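Local atomic coordinates of thioesterase superfamily (Jannaschia sp., PDB entry 2OAF), a protein that probably hydrolyses thioesters such as acyl-CoA, as a hotdog-fold member of the thioesterase superfamily whose own substrate is not established. Residues B[69-74]-B[122-127]; B[93-98]-B[105-110]; B[97-102]-B[144-149]. One frame throughout, in Å; residues are numbered along the deposited sequence.

Contact 1: residues B[69-74]-B[122-127]; sequences VGTPFV and FTCVFT. With PO4 (phosphate ion), chain D.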
loop_
_atom_site.group_PDB
_atom_site.type_symbol
_atom_site.label_atom_id
_atom_site.label_comp_id
_atom_site.label_asym_id
_atom_site.label_seq_id
_atom_site.Cartn_x
_atom_site.Cartn_y
_atom_site.Cartn_z
ATOM N N VAL B 69 1.918 4.718 -24.954
ATOM C CA VAL B 69 2.100 6.052 -24.420
ATOM C C VAL B 69 2.156 5.960 -22.904
ATOM O O VAL B 69 1.223 5.465 -22.275
ATOM C CB VAL B 69 0.960 7.003 -24.862
ATOM C CG1 VAL B 69 1.082 8.353 -24.135
ATOM C CG2 VAL B 69 0.994 7.225 -26.385
ATOM N N GLY B 70 3.273 6.395 -22.328
ATOM C CA GLY B 70 3.396 6.487 -20.894
ATOM C C GLY B 70 3.187 7.913 -20.458
ATOM O O GLY B 70 3.385 8.849 -21.244
ATOM N N THR B 71 2.749 8.092 -19.219
ATOM C CA THR B 71 2.559 9.435 -18.666
ATOM C C THR B 71 3.149 9.468 -17.255
ATOM O O THR B 71 2.446 9.660 -16.293
ATOM C CB THR B 71 1.083 9.928 -18.698
ATOM O OG1 THR B 71 0.273 9.215 -17.754
ATOM C CG2 THR B 71 0.483 9.808 -20.070
ATOM N N PRO B 72 4.471 9.309 -17.151
ATOM C CA PRO B 72 5.104 9.343 -15.825
ATOM C C PRO B 72 4.930 10.699 -15.113
ATOM O O PRO B 72 4.894 11.737 -15.758
ATOM C CB PRO B 72 6.584 9.039 -16.130
ATOM C CG PRO B 72 6.762 9.398 -17.568
ATOM C CD PRO B 72 5.457 9.115 -18.237
ATOM N N PHE B 73 4.840 10.669 -13.789
ATOM C CA PHE B 73 4.692 11.897 -13.011
ATOM C C PHE B 73 5.992 12.626 -12.806
ATOM O O PHE B 73 7.043 12.019 -12.582
ATOM C CB PHE B 73 4.063 11.605 -11.654
ATOM C CG PHE B 73 2.623 11.261 -11.760
ATOM C CD1 PHE B 73 2.231 9.967 -12.063
ATOM C CD2 PHE B 73 1.655 12.243 -11.626
ATOM C CE1 PHE B 73 0.900 9.639 -12.209
ATOM C CE2 PHE B 73 0.312 11.913 -11.764
ATOM C CZ PHE B 73 -0.059 10.596 -12.052
ATOM N N VAL B 74 5.921 13.946 -12.884
ATOM C CA VAL B 74 7.086 14.794 -12.602
ATOM C C VAL B 74 6.838 15.728 -11.408
ATOM O O VAL B 74 7.787 16.227 -10.817
ATOM C CB VAL B 74 7.561 15.577 -13.839
ATOM C CG1 VAL B 74 8.142 14.619 -14.887
ATOM C CG2 VAL B 74 6.444 16.421 -14.426
ATOM N N PHE B 122 -1.443 17.438 -10.272
ATOM C CA PHE B 122 -0.568 16.320 -10.615
ATOM C C PHE B 122 -0.120 16.460 -12.057
ATOM O O PHE B 122 -0.951 16.502 -12.954
ATOM C CB PHE B 122 -1.361 15.023 -10.464
ATOM C CG PHE B 122 -1.970 14.844 -9.094
ATOM C CD1 PHE B 122 -3.214 15.392 -8.787
ATOM C CD2 PHE B 122 -1.307 14.126 -8.125
ATOM C CE1 PHE B 122 -3.776 15.214 -7.529
ATOM C CE2 PHE B 122 -1.858 13.949 -6.867
ATOM C CZ PHE B 122 -3.100 14.516 -6.571
ATOM N N THR B 123 1.187 16.541 -12.270
ATOM C CA THR B 123 1.756 16.858 -13.568
ATOM C C THR B 123 2.554 15.668 -14.081
ATOM O O THR B 123 3.386 15.096 -13.356
ATOM C CB THR B 123 2.687 18.075 -13.467
ATOM O OG1 THR B 123 1.963 19.161 -12.878
ATOM C CG2 THR B 123 3.184 18.493 -14.865
ATOM N N CYS B 124 2.244 15.275 -15.310
ATOM C CA CYS B 124 2.846 14.157 -16.023
ATOM C C CYS B 124 3.502 14.653 -17.310
ATOM O O CYS B 124 3.031 15.609 -17.894
ATOM C CB CYS B 124 1.737 13.202 -16.434
ATOM S SG CYS B 124 0.863 12.522 -15.005
ATOM N N VAL B 125 4.563 13.980 -17.749
ATOM C CA VAL B 125 5.097 14.150 -19.100
ATOM C C VAL B 125 4.654 12.923 -19.907
ATOM O O VAL B 125 3.988 12.041 -19.370
ATOM C CB VAL B 125 6.632 14.322 -19.103
ATOM C CG1 VAL B 125 7.021 15.665 -18.465
ATOM C CG2 VAL B 125 7.336 13.129 -18.429
ATOM N N PHE B 126 4.993 12.883 -21.188
ATOM C CA PHE B 126 4.592 11.793 -22.084
ATOM C C PHE B 126 5.827 11.066 -22.547
ATOM O O PHE B 126 6.856 11.705 -22.820
ATOM C CB PHE B 126 3.835 12.336 -23.301
ATOM C CG PHE B 126 2.476 12.875 -22.977
ATOM C CD1 PHE B 126 2.314 14.189 -22.565
ATOM C CD2 PHE B 126 1.336 12.057 -23.063
ATOM C CE1 PHE B 126 1.034 14.697 -22.252
ATOM C CE2 PHE B 126 0.061 12.566 -22.746
ATOM C CZ PHE B 126 -0.081 13.883 -22.337
ATOM N N THR B 127 5.730 9.741 -22.618
ATOM C CA THR B 127 6.794 8.920 -23.182
ATOM C C THR B 127 6.264 8.022 -24.306
ATOM O O THR B 127 5.045 7.786 -24.429
ATOM C CB THR B 127 7.439 8.009 -22.116
ATOM O OG1 THR B 127 6.429 7.174 -21.554
ATOM C CG2 THR B 127 8.124 8.817 -20.989
HETATM P P PO4 D . 5.505 6.341 -12.252
HETATM O O1 PO4 D . 6.712 6.211 -11.367
HETATM O O2 PO4 D . 4.269 6.175 -11.385
HETATM O O3 PO4 D . 5.534 7.737 -12.872
HETATM O O4 PO4 D . 5.521 5.290 -13.361
#
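In both Cys124 and Phe73 chi1 sets the gamma atom anti to the carbonyl carbon, at -62° for SG of Cys124 and -72° for CG of Phe73. SG lies over one face of the Phe73 ring, 3.5 Å from its centroid and 18° off the normal, a sulfur-aromatic contact shifted toward the rim. The setting is an antiparallel strand pair in the hotdog sheet, interrupted in 69-74 by a short loop. Before the loop, Gly70 and Thr127 form a hydrogen-bonded pair, with N-H to O bonds in both directions. The loop itself stays attached through Val125 N, which donates to Pro72 O at 3.0 Å. Beyond it, Val74 N donates to Thr123 O at 2.8 Å. The Pro72 ring meets Thr127 tip to tip, CG to CG2 at 3.7 Å. Thr71 and Phe126 lie side by side, CG2 near CD2, while CG1 of Val69 sits at the Phe126 ring's edge. Leu44 of helix 39-54 and Thr36 of the second subunit also pack on Phe73. A phosphate ion, probably from the crystallisation liquor, is held between the two subunits. Its O3 accepts from Phe73 N at 3.1 Å, and Thr36 OG1 of the second subunit is also hydrogen-bonded to the ion.

Contact 2: residues B[93-98]-B[105-110]; sequences HTWPTR and TFRVDG. With PO4 (phosphate ion), chain H.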
loop_
_atom_site.group_PDB
_atom_site.type_symbol
_atom_site.label_atom_id
_atom_site.label_comp_id
_atom_site.label_asym_id
_atom_site.label_seq_id
_atom_site.Cartn_x
_atom_site.Cartn_y
_atom_site.Cartn_z
ATOM N N HIS B 93 -13.345 14.604 -7.894
ATOM C CA HIS B 93 -13.662 15.450 -9.053
ATOM C C HIS B 93 -12.351 15.719 -9.783
ATOM O O HIS B 93 -11.425 16.317 -9.215
ATOM C CB HIS B 93 -14.277 16.788 -8.621
ATOM C CG HIS B 93 -15.560 16.662 -7.864
ATOM N ND1 HIS B 93 -16.759 17.146 -8.348
ATOM C CD2 HIS B 93 -15.836 16.107 -6.659
ATOM C CE1 HIS B 93 -17.712 16.910 -7.466
ATOM N NE2 HIS B 93 -17.184 16.271 -6.435
ATOM N N THR B 94 -12.270 15.298 -11.038
ATOM C CA THR B 94 -10.988 15.174 -11.725
ATOM C C THR B 94 -11.064 15.820 -13.093
ATOM O O THR B 94 -12.007 15.572 -13.864
ATOM C CB THR B 94 -10.634 13.682 -11.889
ATOM O OG1 THR B 94 -10.711 13.078 -10.605
ATOM C CG2 THR B 94 -9.221 13.483 -12.463
ATOM N N TRP B 95 -10.075 16.639 -13.413
ATOM C CA TRP B 95 -10.039 17.245 -14.731
ATOM C C TRP B 95 -8.647 17.740 -15.086
ATOM O O TRP B 95 -7.860 18.027 -14.199
ATOM C CB TRP B 95 -11.035 18.421 -14.805
ATOM C CG TRP B 95 -10.631 19.614 -14.014
ATOM C CD1 TRP B 95 -10.064 20.744 -14.499
ATOM C CD2 TRP B 95 -10.744 19.798 -12.587
ATOM N NE1 TRP B 95 -9.832 21.632 -13.475
ATOM C CE2 TRP B 95 -10.227 21.078 -12.292
ATOM C CE3 TRP B 95 -11.208 19.001 -11.535
ATOM C CZ2 TRP B 95 -10.179 21.597 -10.995
ATOM C CZ3 TRP B 95 -11.175 19.522 -10.235
ATOM C CH2 TRP B 95 -10.646 20.806 -9.982
ATOM N N PRO B 96 -8.368 17.872 -16.396
ATOM C CA PRO B 96 -7.118 18.475 -16.837
ATOM C C PRO B 96 -7.220 19.981 -16.781
ATOM O O PRO B 96 -8.128 20.568 -17.375
ATOM C CB PRO B 96 -7.003 18.029 -18.284
ATOM C CG PRO B 96 -8.427 17.841 -18.725
ATOM C CD PRO B 96 -9.197 17.422 -17.532
ATOM N N THR B 97 -6.276 20.594 -16.086
ATOM C CA THR B 97 -6.254 22.022 -15.914
ATOM C C THR B 97 -5.374 22.690 -16.978
ATOM O O THR B 97 -5.549 23.870 -17.292
ATOM C CB THR B 97 -5.850 22.396 -14.449
ATOM O OG1 THR B 97 -6.187 23.764 -14.188
ATOM C CG2 THR B 97 -4.359 22.136 -14.145
ATOM N N ARG B 98 -4.466 21.915 -17.568
ATOM C CA ARG B 98 -3.492 22.442 -18.480
ATOM C C ARG B 98 -2.845 21.343 -19.316
ATOM O O ARG B 98 -2.570 20.269 -18.804
ATOM C CB ARG B 98 -2.433 23.147 -17.620
ATOM C CG ARG B 98 -1.130 23.326 -18.299
ATOM C CD ARG B 98 -0.158 24.189 -17.522
ATOM N NE ARG B 98 0.668 24.881 -18.505
ATOM C CZ ARG B 98 1.581 24.275 -19.269
ATOM N NH1 ARG B 98 1.841 22.962 -19.132
ATOM N NH2 ARG B 98 2.258 24.990 -20.150
ATOM N N THR B 105 -1.350 18.678 -16.676
ATOM C CA THR B 105 -1.616 18.761 -15.249
ATOM C C THR B 105 -3.079 18.477 -15.010
ATOM O O THR B 105 -3.965 19.098 -15.619
ATOM C CB THR B 105 -1.261 20.118 -14.663
ATOM O OG1 THR B 105 0.123 20.389 -14.898
ATOM C CG2 THR B 105 -1.573 20.179 -13.152
ATOM N N PHE B 106 -3.306 17.517 -14.119
ATOM C CA PHE B 106 -4.624 17.145 -13.654
ATOM C C PHE B 106 -4.826 17.720 -12.283
ATOM O O PHE B 106 -3.926 17.619 -11.432
ATOM C CB PHE B 106 -4.749 15.625 -13.548
ATOM C CG PHE B 106 -4.884 14.937 -14.878
ATOM C CD1 PHE B 106 -6.117 14.781 -15.467
ATOM C CD2 PHE B 106 -3.779 14.447 -15.534
ATOM C CE1 PHE B 106 -6.247 14.141 -16.689
ATOM C CE2 PHE B 106 -3.914 13.797 -16.746
ATOM C CZ PHE B 106 -5.160 13.648 -17.315
ATOM N N ARG B 107 -6.026 18.262 -12.074
ATOM C CA ARG B 107 -6.549 18.578 -10.762
ATOM C C ARG B 107 -7.451 17.458 -10.280
ATOM O O ARG B 107 -8.191 16.864 -11.076
ATOM C CB ARG B 107 -7.361 19.858 -10.841
ATOM C CG ARG B 107 -6.539 21.094 -10.924
ATOM C CD ARG B 107 -5.997 21.557 -9.554
ATOM N NE ARG B 107 -7.042 22.213 -8.790
ATOM C CZ ARG B 107 -7.799 21.637 -7.858
ATOM N NH1 ARG B 107 -7.599 20.383 -7.507
ATOM N NH2 ARG B 107 -8.757 22.337 -7.273
ATOM N N VAL B 108 -7.374 17.164 -8.987
ATOM C CA VAL B 108 -8.319 16.279 -8.321
ATOM C C VAL B 108 -8.727 16.928 -6.992
ATOM O O VAL B 108 -7.852 17.298 -6.194
ATOM C CB VAL B 108 -7.728 14.891 -8.014
ATOM C CG1 VAL B 108 -8.752 14.030 -7.257
ATOM C CG2 VAL B 108 -7.227 14.191 -9.297
ATOM N N ASP B 109 -10.039 17.078 -6.769
ATOM C CA ASP B 109 -10.576 17.501 -5.481
ATOM C C ASP B 109 -11.244 16.252 -4.922
ATOM O O ASP B 109 -12.129 15.637 -5.571
ATOM C CB ASP B 109 -11.648 18.595 -5.562
ATOM C CG ASP B 109 -11.103 19.974 -5.922
ATOM O OD1 ASP B 109 -9.868 20.156 -5.994
ATOM O OD2 ASP B 109 -11.944 20.889 -6.133
ATOM N N GLY B 110 -10.861 15.904 -3.708
ATOM C CA GLY B 110 -11.463 14.762 -3.007
ATOM C C GLY B 110 -12.505 15.331 -2.072
ATOM O O GLY B 110 -12.161 16.130 -1.194
HETATM P P PO4 H . 5.238 22.208 -21.083
HETATM O O1 PO4 H . 4.843 23.678 -21.094
HETATM O O2 PO4 H . 3.989 21.367 -21.042
HETATM O O3 PO4 H . 6.036 21.949 -22.354
HETATM O O4 PO4 H . 6.047 21.883 -19.838
HETATM O O HOH W 1 1.456 21.062 -17.341
#
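Trp95 and Arg107 lie side by side on one face of an antiparallel beta hairpin and point the same way. CB of Arg107 sits over the six-membered ring of Trp95, 3.4 Å from its centroid and 15° off the normal, a CH-pi contact. The arginine chain then bends at chi2 and chi3. This keeps CD and NE on the same side of the ring plane as CB, beyond the rim. CH2 of Trp95 lies over the centre of the guanidinium, whose plane is turned 56° from the ring, so the two do not stack flat.

The next shell fixes the guanidinium. NH1 and NH2 of Arg107 both bind OD1 of Asp109, at 2.7 Å for NH1, in an end-on salt bridge to a single oxygen. Further out, Arg12 forms a salt bridge with Asp109 OD2, Arg107 NH2 and NH1 donate to Gln10 O and Gly120 O, and Gln10 OE1 bonds to Trp95 NE1 and Thr97 OG1.

The backbones set this register. Trp95 and Arg107 are a hydrogen-bonded pair, as are His93 and Asp109. A classic beta bulge follows: Thr97 N donates to Thr105 O at 2.8 Å, and Arg98 N reaches the same oxygen weakly at 3.5 Å. Methyl CG2 of Thr97 touches CG2 of Thr105 at 3.5 Å. A water joins Arg98 NH1 to Thr105 OG1, which also bonds to Thr123 OG1.

On the other face of the hairpin, Thr94, Pro96, Phe106 and Val108 pack against helix 39-54. There Phe106 meets Trp50 edge-to-face. Strand 115-128 flanks the hairpin through backbone bonds from Phe106 and Val108, and strand 17-21 pairs with 90-99 along its other edge.

Contact 3: residues B[97-102]-B[144-149]; sequences TRLGTK and LIEPHI. With PO4 (phosphate ion), chain H.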
loop_
_atom_site.group_PDB
_atom_site.type_symbol
_atom_site.label_atom_id
_atom_site.label_comp_id
_atom_site.label_asym_id
_atom_site.label_seq_id
_atom_site.Cartn_x
_atom_site.Cartn_y
_atom_site.Cartn_z
ATOM N N THR B 97 -6.276 20.594 -16.086
ATOM C CA THR B 97 -6.254 22.022 -15.914
ATOM C C THR B 97 -5.374 22.690 -16.978
ATOM O O THR B 97 -5.549 23.870 -17.292
ATOM C CB THR B 97 -5.850 22.396 -14.449
ATOM O OG1 THR B 97 -6.187 23.764 -14.188
ATOM C CG2 THR B 97 -4.359 22.136 -14.145
ATOM N N ARG B 98 -4.466 21.915 -17.568
ATOM C CA ARG B 98 -3.492 22.442 -18.480
ATOM C C ARG B 98 -2.845 21.343 -19.316
ATOM O O ARG B 98 -2.570 20.269 -18.804
ATOM C CB ARG B 98 -2.433 23.147 -17.620
ATOM C CG ARG B 98 -1.130 23.326 -18.299
ATOM C CD ARG B 98 -0.158 24.189 -17.522
ATOM N NE ARG B 98 0.668 24.881 -18.505
ATOM C CZ ARG B 98 1.581 24.275 -19.269
ATOM N NH1 ARG B 98 1.841 22.962 -19.132
ATOM N NH2 ARG B 98 2.258 24.990 -20.150
ATOM N N LEU B 99 -2.579 21.629 -20.589
ATOM C CA LEU B 99 -1.794 20.740 -21.438
ATOM C C LEU B 99 -0.831 21.601 -22.229
ATOM O O LEU B 99 -1.255 22.425 -22.998
ATOM C CB LEU B 99 -2.715 19.971 -22.382
ATOM C CG LEU B 99 -2.059 19.029 -23.407
ATOM C CD1 LEU B 99 -1.257 17.877 -22.770
ATOM C CD2 LEU B 99 -3.156 18.510 -24.344
ATOM N N GLY B 100 0.467 21.453 -22.002
ATOM C CA GLY B 100 1.441 22.153 -22.798
ATOM C C GLY B 100 1.892 21.253 -23.919
ATOM O O GLY B 100 1.200 20.318 -24.293
ATOM N N THR B 101 3.064 21.543 -24.450
ATOM C CA THR B 101 3.645 20.745 -25.515
ATOM C C THR B 101 4.151 19.437 -24.943
ATOM O O THR B 101 4.037 18.398 -25.580
ATOM C CB THR B 101 4.827 21.481 -26.153
ATOM O OG1 THR B 101 4.396 22.772 -26.599
ATOM C CG2 THR B 101 5.395 20.696 -27.324
ATOM N N LYS B 102 4.726 19.502 -23.745
ATOM C CA LYS B 102 5.351 18.323 -23.134
ATOM C C LYS B 102 4.607 17.717 -21.931
ATOM O O LYS B 102 4.736 16.527 -21.701
ATOM C CB LYS B 102 6.812 18.642 -22.802
ATOM C CG LYS B 102 7.667 18.745 -24.100
ATOM C CD LYS B 102 9.121 19.200 -23.866
ATOM C CE LYS B 102 9.198 20.635 -23.305
ATOM N NZ LYS B 102 10.519 21.280 -23.591
ATOM N N LEU B 144 -8.387 14.503 -27.536
ATOM C CA LEU B 144 -9.258 13.977 -26.479
ATOM C C LEU B 144 -9.259 14.837 -25.228
ATOM O O LEU B 144 -10.279 14.902 -24.527
ATOM C CB LEU B 144 -8.800 12.584 -26.008
ATOM C CG LEU B 144 -8.831 11.453 -27.021
ATOM C CD1 LEU B 144 -8.339 10.186 -26.311
ATOM C CD2 LEU B 144 -10.233 11.277 -27.648
ATOM N N ILE B 145 -8.104 15.435 -24.913
ATOM C CA ILE B 145 -7.904 16.138 -23.641
ATOM C C ILE B 145 -8.482 17.570 -23.661
ATOM O O ILE B 145 -9.234 17.973 -22.776
ATOM C CB ILE B 145 -6.402 16.233 -23.309
ATOM C CG1 ILE B 145 -5.810 14.825 -23.102
ATOM C CG2 ILE B 145 -6.213 17.130 -22.075
ATOM C CD1 ILE B 145 -4.305 14.727 -23.307
ATOM N N GLU B 146 -8.130 18.330 -24.696
ATOM C CA GLU B 146 -8.465 19.771 -24.780
ATOM C C GLU B 146 -9.919 20.176 -24.537
ATOM O O GLU B 146 -10.166 21.202 -23.875
ATOM C CB GLU B 146 -7.963 20.365 -26.111
ATOM C CG GLU B 146 -6.455 20.520 -26.075
ATOM C CD GLU B 146 -5.845 21.187 -27.289
ATOM O OE1 GLU B 146 -6.403 21.093 -28.411
ATOM O OE2 GLU B 146 -4.765 21.784 -27.094
ATOM N N PRO B 147 -10.888 19.398 -25.054
ATOM C CA PRO B 147 -12.293 19.748 -24.770
ATOM C C PRO B 147 -12.669 19.751 -23.284
ATOM O O PRO B 147 -13.732 20.290 -22.919
ATOM C CB PRO B 147 -13.095 18.651 -25.498
ATOM C CG PRO B 147 -12.159 18.125 -26.532
ATOM C CD PRO B 147 -10.796 18.196 -25.898
ATOM N N HIS B 148 -11.830 19.156 -22.441
ATOM C CA HIS B 148 -12.137 19.065 -21.019
ATOM C C HIS B 148 -11.375 20.066 -20.154
ATOM O O HIS B 148 -11.569 20.096 -18.936
ATOM C CB HIS B 148 -11.926 17.638 -20.537
ATOM C CG HIS B 148 -12.708 16.640 -21.321
ATOM N ND1 HIS B 148 -14.056 16.434 -21.122
ATOM C CD2 HIS B 148 -12.344 15.819 -22.336
ATOM C CE1 HIS B 148 -14.488 15.528 -21.984
ATOM N NE2 HIS B 148 -13.467 15.133 -22.725
ATOM N N ILE B 149 -10.522 20.883 -20.775
ATOM C CA ILE B 149 -9.766 21.890 -20.052
ATOM C C ILE B 149 -10.645 23.121 -19.888
ATOM O O ILE B 149 -11.092 23.688 -20.873
ATOM C CB ILE B 149 -8.412 22.265 -20.759
ATOM C CG1 ILE B 149 -7.504 21.028 -20.935
ATOM C CG2 ILE B 149 -7.667 23.292 -19.926
ATOM C CD1 ILE B 149 -6.253 21.267 -21.842
HETATM P P PO4 H . 5.238 22.208 -21.083
HETATM O O1 PO4 H . 4.843 23.678 -21.094
HETATM O O2 PO4 H . 3.989 21.367 -21.042
HETATM O O3 PO4 H . 6.036 21.949 -22.354
HETATM O O4 PO4 H . 6.047 21.883 -19.838
#
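The end of strand 90-99 meets the chain's C-terminal helix and the turn after it, through Leu99 and Ile149. CD1 of Ile149 touches CB of Leu99 at 3.8 Å. The other branch of the isoleucine, CG2, rests on the backbone of Thr97, 3.4 Å from its carbonyl O. CG2 stands anti to the backbone N of Ile149 and CG1 anti to the carbonyl carbon (chi1 -58°). This chi1 puts CG2 on Thr97, and the extended chi2 (170°) carries CD1 on to Leu99.

Leu99 carries the contact on to the helix. Its CG is anti to the backbone N, chi1 177°, and CD2 meets CG2 of Ile145 at 4.0 Å. The two side chains cross at about a right angle. CD2 also lies near CG of Glu146, whose carboxylate forms a salt bridge with Arg142. Arg142 NH2 is hydrogen-bonded to Gly100 O. No hydrogen bond runs directly between 97-102 and 144-149.

In this hotdog-fold protein, residues 146-148 form a 3-10 turn following the last helix. His148 N donates to Ile145 O, and Ile149 N to Glu146 O at 3.1 Å. An alanine in place of Ile149 would probably open a gap beside CB of Leu99 and the Thr97 carbonyl, and so weaken the hold of the turn on the strand.

Residues around Leu99 also hold a phosphate ion, probably from the crystallisation liquor. Arg98 binds it with two nitrogens, NH2 to O1 at 3.0 Å and NH1 to O2 in a nearly straight bond. Lys102 N donates to O3 of the ion at 3.1 Å, and Ser103 OG adds a further bond.

All three contacts reach one antiparallel sheet. Contact 1 pairs strands 69-80 and 115-128, and contact 2 pairs strands 90-99 and 103-112. Strands 103-112 and 115-128 are neighbours, which places the two contacts side by side, their centres about 14 Å apart. Phe122 N to Phe106 O is a probable hydrogen bond between them. Along the chain, contact 2 is nested within the loop closed by contact 1. Contact 3 shares Thr97 and Arg98 with contact 2, its centre about 11 Å away. It lies about 13 Å from contact 1 and crosses it in chain order. It fastens the last helix and turn to strand 90-99 of the sheet that contacts 1 and 2 build.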